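Local coordinates for protein Phospholipase/Carboxylesterase (Haliangium ochraceum, PDB 4Q82) that probably hydrolyses carboxylic ester bonds with a nucleophilic serine, as expected of an alpha/beta-hydrolase of the phospholipase/carboxylesterase type, at residues 174-179 / 199-204; 98-103 / 127-132; 73-78 / 150-155; 61-66 / 142-147; 47-52 / 113-118. All coordinates share one frame; numbering follows the deposited sequence. Where two conformers were deposited one is given.

Contact 1: 174-179 / 199-204; sequences YLRAHL and NDHGCD
The C-terminal part of helix 167-178 lies beside the C-terminal end of helix 195-201, with the CA atoms of Arg176 and Asp200 7.1 Å apart, and the pairing continues to Leu179 and Asp204. Arg176 suits the outer edge: its chain runs fully extended from CG to NE and crosses the Asp200 side chain at about a right angle. Arg176 NE then donates to Asp200 OD2 at 2.7 Å, within the guanidinium plane and onto the anti lone pair of the carboxylate. NH2 adds a weak bond to the same oxygen. Next along the chain, His201 points its ring edge at the backbone, and His201 NE2 donates to Arg176 O at 2.8 Å in an almost straight bond (173°) that uses a carbonyl lone pair. This bond fixes the proton on NE2 and settles the ring's rotation. One face of the imidazole lies against Leu179 CD2, 3.7 Å from the ring centroid, a CH-pi contact made tip to tip. Over the opposite face sits Asp200 OD1, whose negative charge would tend to stabilise a protonated imidazole. Gly202, with positive phi, turns the chain out of its helix toward Cys203, which is disulfide-bonded to Cys236. The arrangement joins two successive helices that follow neighbouring parallel strands in an alpha/beta-hydrolase sheet.

Contact 2: 98-103 / 127-132; sequences AALDKV and SPQHAG
In this alpha/beta-hydrolase fold, strand 124-128 runs out of the central sheet into a loop, and Gln129, next after Pro128, reaches across to the weakly bonded helical turn at 98-103. Its side chain is stretched out: CG is anti to the backbone N (chi1 -178°) and the chain stays extended beyond it, so the amide is delivered to the backbone of Ala99. A glutamine suits the place: it is long enough to reach Ala99 O and carries a donor and an acceptor at its end. Gln129 NE2 donates to Ala99 O at 2.9 Å with an N-H...O angle of 155°, approaching from above the carbonyl plane, and also bonds Glu91 O. The other branch, OE1, takes a hydrogen bond from Gly95 N, so the buried amide is satisfied at both ends and its flip is fixed. The aliphatic part of Gln129 is wrapped by branched side chains that cross it obliquely: Leu100 CD2 and Val103 CG2 each lie 3.8 Å from Gln129 CB. Val103 has CG1 anti to the backbone N, which turns that methyl to Ser127, 4.1 Å from Ser127 CB, and leaves CG2 for the glutamine. Ala99 is small enough for its CB to sit 3.4 Å from Gln129 OE1. Ala99 O is shared, accepting from Lys102 N at 3.1 Å as well as from Gln129 NE2.

Contact 3: 73-78 / 150-155; sequences PRYGAE and DTYEVD
With CG anti to the backbone N (chi1 -177°), Tyr75 swings its ring out of the loop between strands 67-70 and 80-86, while Glu153 places CG beside its own backbone N (chi1 -62°) and then extends, so that the carboxylate chain crosses the phenol at about a right angle. The phenol oxygen arrives at the backbone: Glu153 N donates to Tyr75 OH at 2.8 Å, nearly straight at 171° and close to the plane of the ring. Tyrosine suits the place because its rigid ring carries a polar atom far enough to meet that N-H while CZ packs near Glu153 CB and Tyr152 CD2. Tyr75 OH also comes to the edge of the Tyr152 ring, 3.5 Å from Tyr152 CD2; the hydroxyl of Tyr152 itself bonds Glu69. Glu153 is the centre of an inverse gamma turn, which bends the chain between helix 138-151 and strand 154-155 of this alpha/beta-hydrolase domain. A phenylalanine at Tyr75 would remove the hydroxyl and would probably leave the Glu153 N-H without this acceptor, loosening the loop against the turn. Gly76 has positive phi, where a CB would jam against the carbonyl oxygen of Tyr75, and its CA lies 3.3 Å from Glu153 OE1. One water accepts from Gly76 N at 2.9 Å and donates to Glu78 O and to Glu153 O, the latter also at 2.9 Å.

Contact 4: 61-66 / 142-147; sequences TEAGNG and RDFLAF
The methyl of Ala63 stands almost exactly over the middle of the Phe147 ring: Ala63 CB is 3.5 Å from the ring centroid and only 2° off the ring normal, a textbook CH-pi contact. Phe147 reaches this position with CG anti to its backbone N (chi1 160°), which sends the ring out from helix 138-151 toward the loop that precedes strand 67-70. Alanine suits the place because its one methyl sits over the ring centre. The backbone is close as well, Ala63 N lying 3.5 Å from Phe147 CE1. That N-H is already engaged, donating to Thr61 OG1 at 3.1 Å in an ST turn, for which the hydroxyl takes the crowded position between backbone N and carbonyl carbon. The Thr61 side chain crosses Phe147 at about a right angle, with Thr61 OG1 3.8 Å from Phe147 CZ. One turn earlier on the helix, Phe144 presents a face to Phe147 CD2, and Phe144 CE2 is 3.9 Å from Ala63 CB, so the same methyl touches both aromatic rings. Asn65 turns its amide nearly perpendicular to the Phe144 ring (88° between planes), with Asn65 OD1 3.8 Å from Phe144 CD2. Its ND2 bonds Gln129 O and Glu140 OE2, which tie the amide down. Both phenylalanine rings also meet Phe67. No hydrogen bond crosses between the two segments: the helix is held to the loop by dispersion and CH-pi contact, while Ala63 N is bonded within the ST turn and Asn65 ND2 by Gln129 and Glu140, so the fit depends on shape.

Contact 5: 47-52 / 113-118; sequences RPSSAR and ERDEWS
The tight part centres on one carboxylate oxygen. Asp115 OD1 takes two hydrogen bonds from the same residue, from Ser50 OG at 2.6 Å onto its syn lone pair and from Ser50 N at 2.8 Å nearly along the C-O axis. Ser50 suits this because its hydroxyl, in the crowded position between N and C, lies on the same side as its N-H. Pro48 packs alongside, its CB 3.3 Å from Asp115 OD1, and Ser49 OG lies 3.3 Å from Asp115 CA while bonding Ile112 O. An alanine at Ser50 would lose the hydroxyl bond and would probably weaken the hold on the carboxylate, leaving, of the two bonds from this residue, the backbone N-H. A less direct link joins the buried Ser49 and Trp117: a water donates to Trp117 O at 2.8 Å but accepts only weakly from Ser49 N. The indole turns from Ser49 into the interior, meeting Tyr70 and Tyr269 edge-to-face. The solvent side is the rim formed by the exposed residues Asp115 and Glu113. Asp115 has positive phi and is the C-prime residue of a Schellman motif ending helix 107-113, which here receives the 3-10 turn before strand 53-56.

Contact 5 opens first along the chain, then 4, 3 and 2; their segments alternate, except that contact 2 begins and ends within the spans of contacts 3 and 4. Contact 1 follows separately. Contacts 3 and 4 share helix 138-151, their centres about 17 Å apart, and touch through Tyr152 and Phe147. Contacts 2 and 4 are nearer, about 13 Å between centres, joined where Gln129 meets Gly66 and Asn65. Tyr174 and His178 link contact 1 to helix 138-151. Contacts 1 and 5, about 35 Å apart between centres, lie on opposite sides of the chain's centre. Together they fasten helices and loops around the mixed sheet, from its N-terminal edge toward its later strands.

Contact 1: 174-179 / 199-204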
# COMPACT_ATOMS: atom_id res chain seq x y z
N TYR A 174 1.43 -8.24 8.38
CA TYR A 174 0.25 -7.61 8.98
C TYR A 174 -0.97 -8.50 8.76
O TYR A 174 -1.76 -8.74 9.69
CB TYR A 174 0.02 -6.22 8.39
CG TYR A 174 -1.40 -5.72 8.59
CD1 TYR A 174 -1.82 -5.22 9.83
CD2 TYR A 174 -2.32 -5.76 7.54
CE1 TYR A 174 -3.13 -4.78 10.03
CE2 TYR A 174 -3.65 -5.32 7.74
CZ TYR A 174 -4.04 -4.83 8.97
OH TYR A 174 -5.33 -4.38 9.16
N LEU A 175 -1.13 -8.98 7.53
CA LEU A 175 -2.24 -9.87 7.21
C LEU A 175 -2.11 -11.19 7.97
O LEU A 175 -3.10 -11.76 8.42
CB LEU A 175 -2.32 -10.11 5.70
CG LEU A 175 -2.80 -8.93 4.87
CD1 LEU A 175 -2.67 -9.25 3.38
CD2 LEU A 175 -4.24 -8.57 5.23
N ARG A 176 -0.89 -11.69 8.13
CA ARG A 176 -0.72 -12.93 8.86
C ARG A 176 -1.18 -12.79 10.31
O ARG A 176 -1.82 -13.69 10.88
CB ARG A 176 0.74 -13.39 8.82
CG ARG A 176 0.91 -14.69 9.57
CD ARG A 176 2.36 -15.12 9.70
NE ARG A 176 2.42 -16.40 10.40
CZ ARG A 176 3.54 -16.98 10.81
NH1 ARG A 176 4.71 -16.38 10.61
NH2 ARG A 176 3.49 -18.15 11.43
N ALA A 177 -0.85 -11.65 10.91
CA ALA A 177 -1.15 -11.45 12.33
C ALA A 177 -2.60 -11.08 12.56
O ALA A 177 -3.19 -11.46 13.57
CB ALA A 177 -0.25 -10.37 12.92
N HIS A 178 -3.17 -10.32 11.63
CA HIS A 178 -4.44 -9.63 11.87
C HIS A 178 -5.54 -9.94 10.86
O HIS A 178 -6.50 -9.18 10.75
CB HIS A 178 -4.19 -8.12 11.91
CG HIS A 178 -3.27 -7.71 13.02
ND1 HIS A 178 -3.57 -7.94 14.35
CD2 HIS A 178 -2.06 -7.10 13.00
CE1 HIS A 178 -2.58 -7.49 15.10
NE2 HIS A 178 -1.66 -6.98 14.31
N LEU A 179 -5.40 -11.06 10.13
CA LEU A 179 -6.40 -11.48 9.15
C LEU A 179 -7.82 -11.47 9.72
O LEU A 179 -8.74 -10.97 9.08
CB LEU A 179 -6.09 -12.88 8.62
CG LEU A 179 -7.09 -13.53 7.65
CD1 LEU A 179 -7.19 -12.74 6.34
CD2 LEU A 179 -6.71 -14.97 7.34
N ASN A 199 1.28 -19.83 4.35
CA ASN A 199 1.57 -21.10 5.02
C ASN A 199 0.75 -21.20 6.31
O ASN A 199 0.25 -22.27 6.67
CB ASN A 199 3.06 -21.23 5.33
CG ASN A 199 3.39 -22.55 6.01
OD1 ASN A 199 3.76 -22.59 7.19
ND2 ASN A 199 3.23 -23.63 5.28
N ASP A 200 0.61 -20.06 6.99
CA ASP A 200 -0.16 -19.99 8.22
C ASP A 200 -1.66 -20.19 7.99
O ASP A 200 -2.30 -20.99 8.67
CB ASP A 200 0.11 -18.63 8.88
CG ASP A 200 -0.38 -18.55 10.31
OD1 ASP A 200 -1.39 -19.20 10.65
OD2 ASP A 200 0.26 -17.82 11.10
N HIS A 201 -2.23 -19.46 7.04
CA HIS A 201 -3.69 -19.36 6.92
C HIS A 201 -4.32 -20.14 5.78
O HIS A 201 -5.52 -20.42 5.83
CB HIS A 201 -4.08 -17.89 6.77
CG HIS A 201 -3.88 -17.08 8.01
ND1 HIS A 201 -4.61 -17.29 9.16
CD2 HIS A 201 -3.04 -16.04 8.27
CE1 HIS A 201 -4.23 -16.42 10.08
NE2 HIS A 201 -3.28 -15.65 9.57
N GLY A 202 -3.55 -20.45 4.74
CA GLY A 202 -4.10 -21.12 3.58
C GLY A 202 -5.28 -20.36 2.99
O GLY A 202 -5.25 -19.14 2.91
N CYS A 203 -6.34 -21.06 2.61
CA CYS A 203 -7.42 -20.40 1.90
C CYS A 203 -8.21 -19.41 2.77
O CYS A 203 -8.99 -18.62 2.24
CB CYS A 203 -8.35 -21.43 1.27
SG CYS A 203 -7.49 -22.27 -0.09
N ASP A 204 -7.99 -19.41 4.08
CA ASP A 204 -8.57 -18.35 4.91
C ASP A 204 -8.08 -16.98 4.45
O ASP A 204 -8.82 -15.99 4.51
CB ASP A 204 -8.23 -18.54 6.39
CG ASP A 204 -8.89 -19.78 6.99
OD1 ASP A 204 -9.76 -20.40 6.33
OD2 ASP A 204 -8.56 -20.12 8.14

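Contact 2: 98-103 / 127-132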
# COMPACT_ATOMS: atom_id res chain seq x y z
N ALA A 98 12.80 16.38 7.79
CA ALA A 98 13.97 16.16 6.97
C ALA A 98 14.01 14.70 6.51
O ALA A 98 14.20 14.43 5.34
CB ALA A 98 15.24 16.51 7.74
N ALA A 99 13.80 13.78 7.44
CA ALA A 99 13.89 12.36 7.12
C ALA A 99 12.79 11.94 6.14
O ALA A 99 13.00 11.05 5.29
CB ALA A 99 13.79 11.54 8.40
N LEU A 100 11.63 12.58 6.24
CA LEU A 100 10.47 12.19 5.43
C LEU A 100 10.71 12.40 3.95
O LEU A 100 10.05 11.75 3.12
CB LEU A 100 9.21 12.94 5.87
CG LEU A 100 8.49 12.20 7.00
CD1 LEU A 100 7.59 13.14 7.82
CD2 LEU A 100 7.69 11.03 6.43
N ASP A 101 11.63 13.30 3.61
CA ASP A 101 11.92 13.53 2.20
C ASP A 101 12.34 12.23 1.50
O ASP A 101 12.07 12.04 0.32
CB ASP A 101 12.99 14.61 2.03
CG ASP A 101 12.40 16.02 1.95
OD1 ASP A 101 11.17 16.16 1.73
OD2 ASP A 101 13.17 17.00 2.08
N LYS A 102 12.98 11.31 2.23
CA LYS A 102 13.38 10.02 1.65
C LYS A 102 12.19 9.24 1.08
O LYS A 102 12.33 8.55 0.07
CB LYS A 102 14.08 9.12 2.68
CG LYS A 102 15.47 9.58 3.09
CD LYS A 102 16.04 8.59 4.10
CE LYS A 102 17.21 9.15 4.89
NZ LYS A 102 17.44 8.32 6.13
N VAL A 103 11.05 9.34 1.74
CA VAL A 103 9.88 8.55 1.38
C VAL A 103 9.33 8.99 0.01
O VAL A 103 8.61 8.23 -0.65
CB VAL A 103 8.78 8.63 2.50
CG1 VAL A 103 7.50 7.89 2.10
CG2 VAL A 103 9.31 8.09 3.84
N SER A 127 1.43 8.05 3.49
CA SER A 127 2.69 7.33 3.29
C SER A 127 3.57 7.47 4.52
O SER A 127 4.37 8.40 4.62
CB SER A 127 3.41 7.85 2.04
OG SER A 127 2.59 7.71 0.87
N PRO A 128 3.41 6.55 5.49
CA PRO A 128 4.18 6.66 6.74
C PRO A 128 5.63 6.24 6.60
O PRO A 128 5.95 5.38 5.77
CB PRO A 128 3.44 5.70 7.70
CG PRO A 128 2.78 4.68 6.75
CD PRO A 128 2.37 5.50 5.56
N GLN A 129 6.51 6.81 7.43
CA GLN A 129 7.91 6.41 7.40
C GLN A 129 8.18 5.44 8.54
O GLN A 129 7.81 5.69 9.70
CB GLN A 129 8.85 7.62 7.54
CG GLN A 129 10.35 7.26 7.48
CD GLN A 129 11.20 8.49 7.20
OE1 GLN A 129 11.09 9.50 7.90
NE2 GLN A 129 12.04 8.41 6.18
N HIS A 130 8.84 4.34 8.20
CA HIS A 130 9.27 3.37 9.18
C HIS A 130 10.66 3.73 9.68
O HIS A 130 11.57 3.97 8.88
CB HIS A 130 9.28 1.96 8.57
CG HIS A 130 9.89 0.94 9.47
ND1 HIS A 130 9.31 0.58 10.67
CD2 HIS A 130 11.06 0.26 9.40
CE1 HIS A 130 10.08 -0.30 11.28
NE2 HIS A 130 11.15 -0.52 10.53
N ALA A 131 10.83 3.74 11.01
CA ALA A 131 12.10 4.09 11.63
C ALA A 131 12.82 2.81 12.04
O ALA A 131 12.18 1.81 12.34
CB ALA A 131 11.87 4.98 12.83
N GLY A 132 14.14 2.82 12.03
CA GLY A 132 14.87 1.62 12.41
C GLY A 132 15.47 0.90 11.22
O GLY A 132 15.59 1.49 10.14

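Contact 3: 73-78 / 150-155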
# COMPACT_ATOMS: atom_id res chain seq x y z
N PRO A 73 -9.02 15.79 -4.44
CA PRO A 73 -9.78 17.02 -4.71
C PRO A 73 -11.09 17.15 -3.94
O PRO A 73 -11.39 18.24 -3.43
CB PRO A 73 -10.04 16.92 -6.21
CG PRO A 73 -8.80 16.25 -6.72
CD PRO A 73 -8.44 15.23 -5.67
N ARG A 74 -11.85 16.07 -3.83
CA ARG A 74 -13.16 16.14 -3.19
C ARG A 74 -13.16 15.73 -1.72
O ARG A 74 -14.21 15.39 -1.18
CB ARG A 74 -14.17 15.28 -3.96
CG ARG A 74 -14.41 15.77 -5.38
CD ARG A 74 -15.24 14.78 -6.18
NE ARG A 74 -14.76 14.67 -7.56
CZ ARG A 74 -15.28 15.33 -8.59
NH1 ARG A 74 -16.32 16.14 -8.41
NH2 ARG A 74 -14.77 15.17 -9.81
N TYR A 75 -11.99 15.75 -1.08
CA TYR A 75 -11.90 15.38 0.34
C TYR A 75 -12.88 16.22 1.18
O TYR A 75 -13.00 17.44 0.97
CB TYR A 75 -10.48 15.55 0.88
CG TYR A 75 -10.36 15.12 2.33
CD1 TYR A 75 -10.40 13.77 2.67
CD2 TYR A 75 -10.25 16.05 3.36
CE1 TYR A 75 -10.31 13.36 4.01
CE2 TYR A 75 -10.16 15.65 4.69
CZ TYR A 75 -10.19 14.31 5.01
OH TYR A 75 -10.10 13.91 6.33
N GLY A 76 -13.62 15.56 2.06
CA GLY A 76 -14.61 16.25 2.88
C GLY A 76 -16.04 16.22 2.34
O GLY A 76 -16.99 16.33 3.11
N ALA A 77 -16.18 16.05 1.03
CA ALA A 77 -17.49 16.12 0.36
C ALA A 77 -18.29 14.85 0.56
O ALA A 77 -19.52 14.86 0.56
CB ALA A 77 -17.31 16.40 -1.13
N GLU A 78 -17.58 13.76 0.74
CA GLU A 78 -18.14 12.44 0.96
C GLU A 78 -16.97 11.62 1.51
O GLU A 78 -15.82 11.97 1.24
CB GLU A 78 -18.69 11.83 -0.32
CG GLU A 78 -19.90 12.59 -0.85
CD GLU A 78 -20.42 12.06 -2.17
OE1 GLU A 78 -19.73 11.21 -2.78
OE2 GLU A 78 -21.53 12.48 -2.57
N ASP A 150 -9.32 6.75 12.29
CA ASP A 150 -9.85 7.61 13.35
C ASP A 150 -9.72 9.08 13.00
O ASP A 150 -10.49 9.92 13.46
CB ASP A 150 -9.15 7.32 14.68
CG ASP A 150 -9.76 8.10 15.85
OD1 ASP A 150 -11.00 8.24 15.89
OD2 ASP A 150 -8.99 8.57 16.72
N THR A 151 -8.73 9.40 12.16
CA THR A 151 -8.34 10.80 11.92
C THR A 151 -8.92 11.45 10.66
O THR A 151 -9.21 12.65 10.66
CB THR A 151 -6.80 10.91 11.84
OG1 THR A 151 -6.23 10.42 13.05
CG2 THR A 151 -6.36 12.35 11.61
N TYR A 152 -9.11 10.66 9.60
CA TYR A 152 -9.49 11.21 8.29
C TYR A 152 -10.92 10.86 7.94
O TYR A 152 -11.48 9.90 8.48
CB TYR A 152 -8.50 10.69 7.22
CG TYR A 152 -7.15 11.33 7.39
CD1 TYR A 152 -6.15 10.71 8.14
CD2 TYR A 152 -6.88 12.59 6.88
CE1 TYR A 152 -4.92 11.32 8.33
CE2 TYR A 152 -5.66 13.21 7.07
CZ TYR A 152 -4.68 12.57 7.80
OH TYR A 152 -3.47 13.21 7.99
N GLU A 153 -11.54 11.66 7.07
CA GLU A 153 -12.90 11.40 6.64
C GLU A 153 -12.90 10.36 5.53
O GLU A 153 -12.97 10.69 4.35
CB GLU A 153 -13.57 12.68 6.17
CG GLU A 153 -13.68 13.72 7.26
CD GLU A 153 -14.45 14.95 6.81
OE1 GLU A 153 -15.21 14.85 5.83
OE2 GLU A 153 -14.28 16.02 7.45
N VAL A 154 -12.79 9.09 5.92
CA VAL A 154 -12.61 8.04 4.95
C VAL A 154 -13.76 7.07 4.95
O VAL A 154 -14.46 6.91 5.96
CB VAL A 154 -11.28 7.28 5.18
CG1 VAL A 154 -10.10 8.20 4.97
CG2 VAL A 154 -11.25 6.69 6.57
N ASP A 155 -13.96 6.43 3.81
CA ASP A 155 -14.95 5.38 3.66
C ASP A 155 -14.36 4.07 4.16
O ASP A 155 -13.49 3.47 3.52
CB ASP A 155 -15.39 5.26 2.20
CG ASP A 155 -16.37 4.13 1.97
OD1 ASP A 155 -16.78 3.44 2.94
OD2 ASP A 155 -16.76 3.93 0.79
O HOH W 1 -13.66 12.73 2.46

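Contact 4: 61-66 / 142-147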
# COMPACT_ATOMS: atom_id res chain seq x y z
N THR A 61 1.36 14.58 15.30
CA THR A 61 0.04 13.96 15.26
C THR A 61 -0.02 12.83 16.29
O THR A 61 0.98 12.52 16.95
CB THR A 61 -0.33 13.40 13.85
OG1 THR A 61 0.38 12.18 13.62
CG2 THR A 61 -0.01 14.39 12.72
N GLU A 62 -1.18 12.19 16.41
CA GLU A 62 -1.34 11.03 17.29
C GLU A 62 -0.67 9.77 16.75
O GLU A 62 -0.56 8.77 17.46
CB GLU A 62 -2.82 10.74 17.53
CG GLU A 62 -3.54 11.79 18.39
CD GLU A 62 -2.72 12.22 19.60
OE1 GLU A 62 -2.38 11.35 20.44
OE2 GLU A 62 -2.41 13.43 19.70
N ALA A 63 -0.24 9.81 15.49
CA ALA A 63 0.32 8.63 14.82
C ALA A 63 1.69 8.22 15.37
O ALA A 63 2.45 9.05 15.87
CB ALA A 63 0.43 8.89 13.32
N GLY A 64 2.00 6.92 15.27
CA GLY A 64 3.28 6.41 15.72
C GLY A 64 4.35 6.51 14.64
O GLY A 64 5.45 5.99 14.81
N ASN A 65 4.00 7.17 13.53
CA ASN A 65 4.90 7.42 12.41
C ASN A 65 4.79 8.85 11.90
O ASN A 65 3.69 9.39 11.80
CB ASN A 65 4.59 6.50 11.21
CG ASN A 65 4.63 5.04 11.56
OD1 ASN A 65 3.70 4.51 12.17
ND2 ASN A 65 5.72 4.36 11.19
N GLY A 66 5.91 9.45 11.50
CA GLY A 66 5.83 10.58 10.59
C GLY A 66 5.22 10.07 9.27
O GLY A 66 5.39 8.91 8.92
N ARG A 142 -0.91 -2.11 11.80
CA ARG A 142 -2.24 -2.08 12.43
C ARG A 142 -2.50 -0.74 13.10
O ARG A 142 -3.57 -0.12 12.92
CB ARG A 142 -2.39 -3.20 13.47
CG ARG A 142 -3.73 -3.12 14.21
CD ARG A 142 -3.70 -3.73 15.59
NE ARG A 142 -2.64 -3.18 16.43
CZ ARG A 142 -2.15 -3.82 17.49
NH1 ARG A 142 -2.64 -5.00 17.83
NH2 ARG A 142 -1.18 -3.27 18.22
N ASP A 143 -1.55 -0.29 13.92
CA ASP A 143 -1.74 0.93 14.69
C ASP A 143 -1.89 2.12 13.76
O ASP A 143 -2.70 3.01 14.01
CB ASP A 143 -0.59 1.17 15.68
CG ASP A 143 -0.52 0.14 16.79
OD1 ASP A 143 -1.49 -0.64 17.00
OD2 ASP A 143 0.52 0.10 17.48
N PHE A 144 -1.11 2.17 12.69
CA PHE A 144 -1.20 3.32 11.79
C PHE A 144 -2.51 3.30 11.01
O PHE A 144 -3.10 4.35 10.75
CB PHE A 144 -0.03 3.39 10.79
CG PHE A 144 -0.01 4.68 10.00
CD1 PHE A 144 -0.62 4.77 8.76
CD2 PHE A 144 0.52 5.84 10.56
CE1 PHE A 144 -0.67 5.95 8.06
CE2 PHE A 144 0.48 7.04 9.86
CZ PHE A 144 -0.11 7.09 8.61
N LEU A 145 -2.97 2.12 10.61
CA LEU A 145 -4.29 2.04 9.99
C LEU A 145 -5.40 2.49 10.96
O LEU A 145 -6.37 3.13 10.54
CB LEU A 145 -4.58 0.62 9.50
CG LEU A 145 -3.89 0.16 8.21
CD1 LEU A 145 -4.11 -1.35 7.99
CD2 LEU A 145 -4.40 0.96 7.03
N ALA A 146 -5.27 2.16 12.25
CA ALA A 146 -6.25 2.60 13.24
C ALA A 146 -6.25 4.12 13.35
O ALA A 146 -7.30 4.76 13.37
CB ALA A 146 -5.98 1.97 14.59
N PHE A 147 -5.05 4.69 13.44
CA PHE A 147 -4.90 6.14 13.44
C PHE A 147 -5.55 6.78 12.22
O PHE A 147 -6.27 7.77 12.34
CB PHE A 147 -3.42 6.54 13.49
CG PHE A 147 -3.17 7.95 13.01
CD1 PHE A 147 -3.29 9.01 13.89
CD2 PHE A 147 -2.82 8.20 11.69
CE1 PHE A 147 -3.06 10.30 13.46
CE2 PHE A 147 -2.59 9.49 11.25
CZ PHE A 147 -2.72 10.54 12.14

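Contact 5: 47-52 / 113-118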
# COMPACT_ATOMS: atom_id res chain seq x y z
N ARG A 47 -6.15 21.89 -8.84
CA ARG A 47 -4.70 22.08 -8.81
C ARG A 47 -3.97 20.73 -8.89
O ARG A 47 -4.51 19.72 -8.48
CB ARG A 47 -4.29 22.81 -7.54
CG ARG A 47 -4.81 24.24 -7.47
CD ARG A 47 -4.49 24.80 -6.10
NE ARG A 47 -5.09 23.96 -5.08
CZ ARG A 47 -4.81 24.01 -3.78
NH1 ARG A 47 -3.93 24.89 -3.31
NH2 ARG A 47 -5.42 23.18 -2.94
N PRO A 48 -2.73 20.72 -9.39
CA PRO A 48 -1.96 19.47 -9.47
C PRO A 48 -1.75 18.83 -8.08
O PRO A 48 -1.85 19.52 -7.07
CB PRO A 48 -0.61 19.90 -10.07
CG PRO A 48 -0.78 21.31 -10.51
CD PRO A 48 -1.95 21.90 -9.81
N SER A 49 -1.44 17.53 -8.04
CA SER A 49 -1.48 16.78 -6.79
C SER A 49 -0.58 17.33 -5.69
O SER A 49 -0.91 17.20 -4.51
CB SER A 49 -1.12 15.31 -7.07
OG SER A 49 0.12 15.20 -7.75
N SER A 50 0.57 17.92 -6.04
CA SER A 50 1.48 18.38 -4.97
C SER A 50 0.85 19.49 -4.13
O SER A 50 1.26 19.70 -3.00
CB SER A 50 2.82 18.89 -5.53
OG SER A 50 2.62 19.97 -6.41
N ALA A 51 -0.16 20.16 -4.67
CA ALA A 51 -0.84 21.23 -3.93
C ALA A 51 -1.53 20.69 -2.69
O ALA A 51 -1.77 21.44 -1.74
CB ALA A 51 -1.84 21.93 -4.82
N ARG A 52 -1.83 19.39 -2.66
CA ARG A 52 -2.53 18.82 -1.51
C ARG A 52 -1.67 17.79 -0.79
O ARG A 52 -2.19 16.92 -0.10
CB ARG A 52 -3.85 18.19 -1.96
CG ARG A 52 -4.84 19.21 -2.59
CD ARG A 52 -6.08 18.52 -3.17
NE ARG A 52 -5.70 17.59 -4.23
CZ ARG A 52 -5.49 17.94 -5.50
NH1 ARG A 52 -5.64 19.20 -5.88
NH2 ARG A 52 -5.11 17.03 -6.37
N GLU A 113 4.13 13.96 -5.42
CA GLU A 113 5.00 15.11 -5.25
C GLU A 113 5.36 15.73 -6.61
O GLU A 113 5.57 16.94 -6.73
CB GLU A 113 6.27 14.72 -4.48
CG GLU A 113 6.99 15.92 -3.88
CD GLU A 113 8.02 16.48 -4.81
OE1 GLU A 113 8.44 15.74 -5.73
OE2 GLU A 113 8.40 17.66 -4.64
N ARG A 114 5.43 14.89 -7.64
CA ARG A 114 5.83 15.33 -8.98
C ARG A 114 4.67 15.78 -9.86
O ARG A 114 4.87 15.98 -11.06
CB ARG A 114 6.56 14.18 -9.69
CG ARG A 114 7.88 13.89 -9.05
CD ARG A 114 8.57 12.73 -9.72
NE ARG A 114 9.76 12.36 -8.96
CZ ARG A 114 11.00 12.39 -9.44
NH1 ARG A 114 11.21 12.77 -10.70
NH2 ARG A 114 12.02 12.04 -8.67
N ASP A 115 3.48 15.91 -9.28
CA ASP A 115 2.26 16.25 -10.03
C ASP A 115 1.94 15.25 -11.14
O ASP A 115 1.38 15.62 -12.18
CB ASP A 115 2.36 17.66 -10.62
CG ASP A 115 2.46 18.72 -9.55
OD1 ASP A 115 1.93 18.50 -8.44
OD2 ASP A 115 3.06 19.78 -9.83
N GLU A 116 2.29 13.98 -10.91
CA GLU A 116 2.05 12.91 -11.88
C GLU A 116 0.98 11.95 -11.36
O GLU A 116 0.82 10.84 -11.88
CB GLU A 116 3.36 12.15 -12.18
CG GLU A 116 4.44 13.04 -12.80
CD GLU A 116 5.81 12.34 -12.91
OE1 GLU A 116 5.94 11.20 -12.43
OE2 GLU A 116 6.75 12.91 -13.49
N TRP A 117 0.25 12.37 -10.35
CA TRP A 117 -0.84 11.58 -9.76
C TRP A 117 -2.18 12.18 -10.17
O TRP A 117 -2.54 13.27 -9.72
CB TRP A 117 -0.67 11.57 -8.23
CG TRP A 117 -1.66 10.74 -7.46
CD1 TRP A 117 -2.85 11.16 -6.91
CD2 TRP A 117 -1.52 9.36 -7.09
NE1 TRP A 117 -3.45 10.12 -6.22
CE2 TRP A 117 -2.65 9.00 -6.33
CE3 TRP A 117 -0.53 8.38 -7.34
CZ2 TRP A 117 -2.83 7.72 -5.82
CZ3 TRP A 117 -0.71 7.10 -6.83
CH2 TRP A 117 -1.86 6.78 -6.07
N SER A 118 -2.91 11.50 -11.06
CA SER A 118 -4.15 12.07 -11.60
C SER A 118 -5.12 12.58 -10.53
O SER A 118 -5.36 11.91 -9.54
CB SER A 118 -4.87 11.03 -12.46
OG SER A 118 -6.13 11.52 -12.85
O HOH W 2 -2.43 15.97 -10.30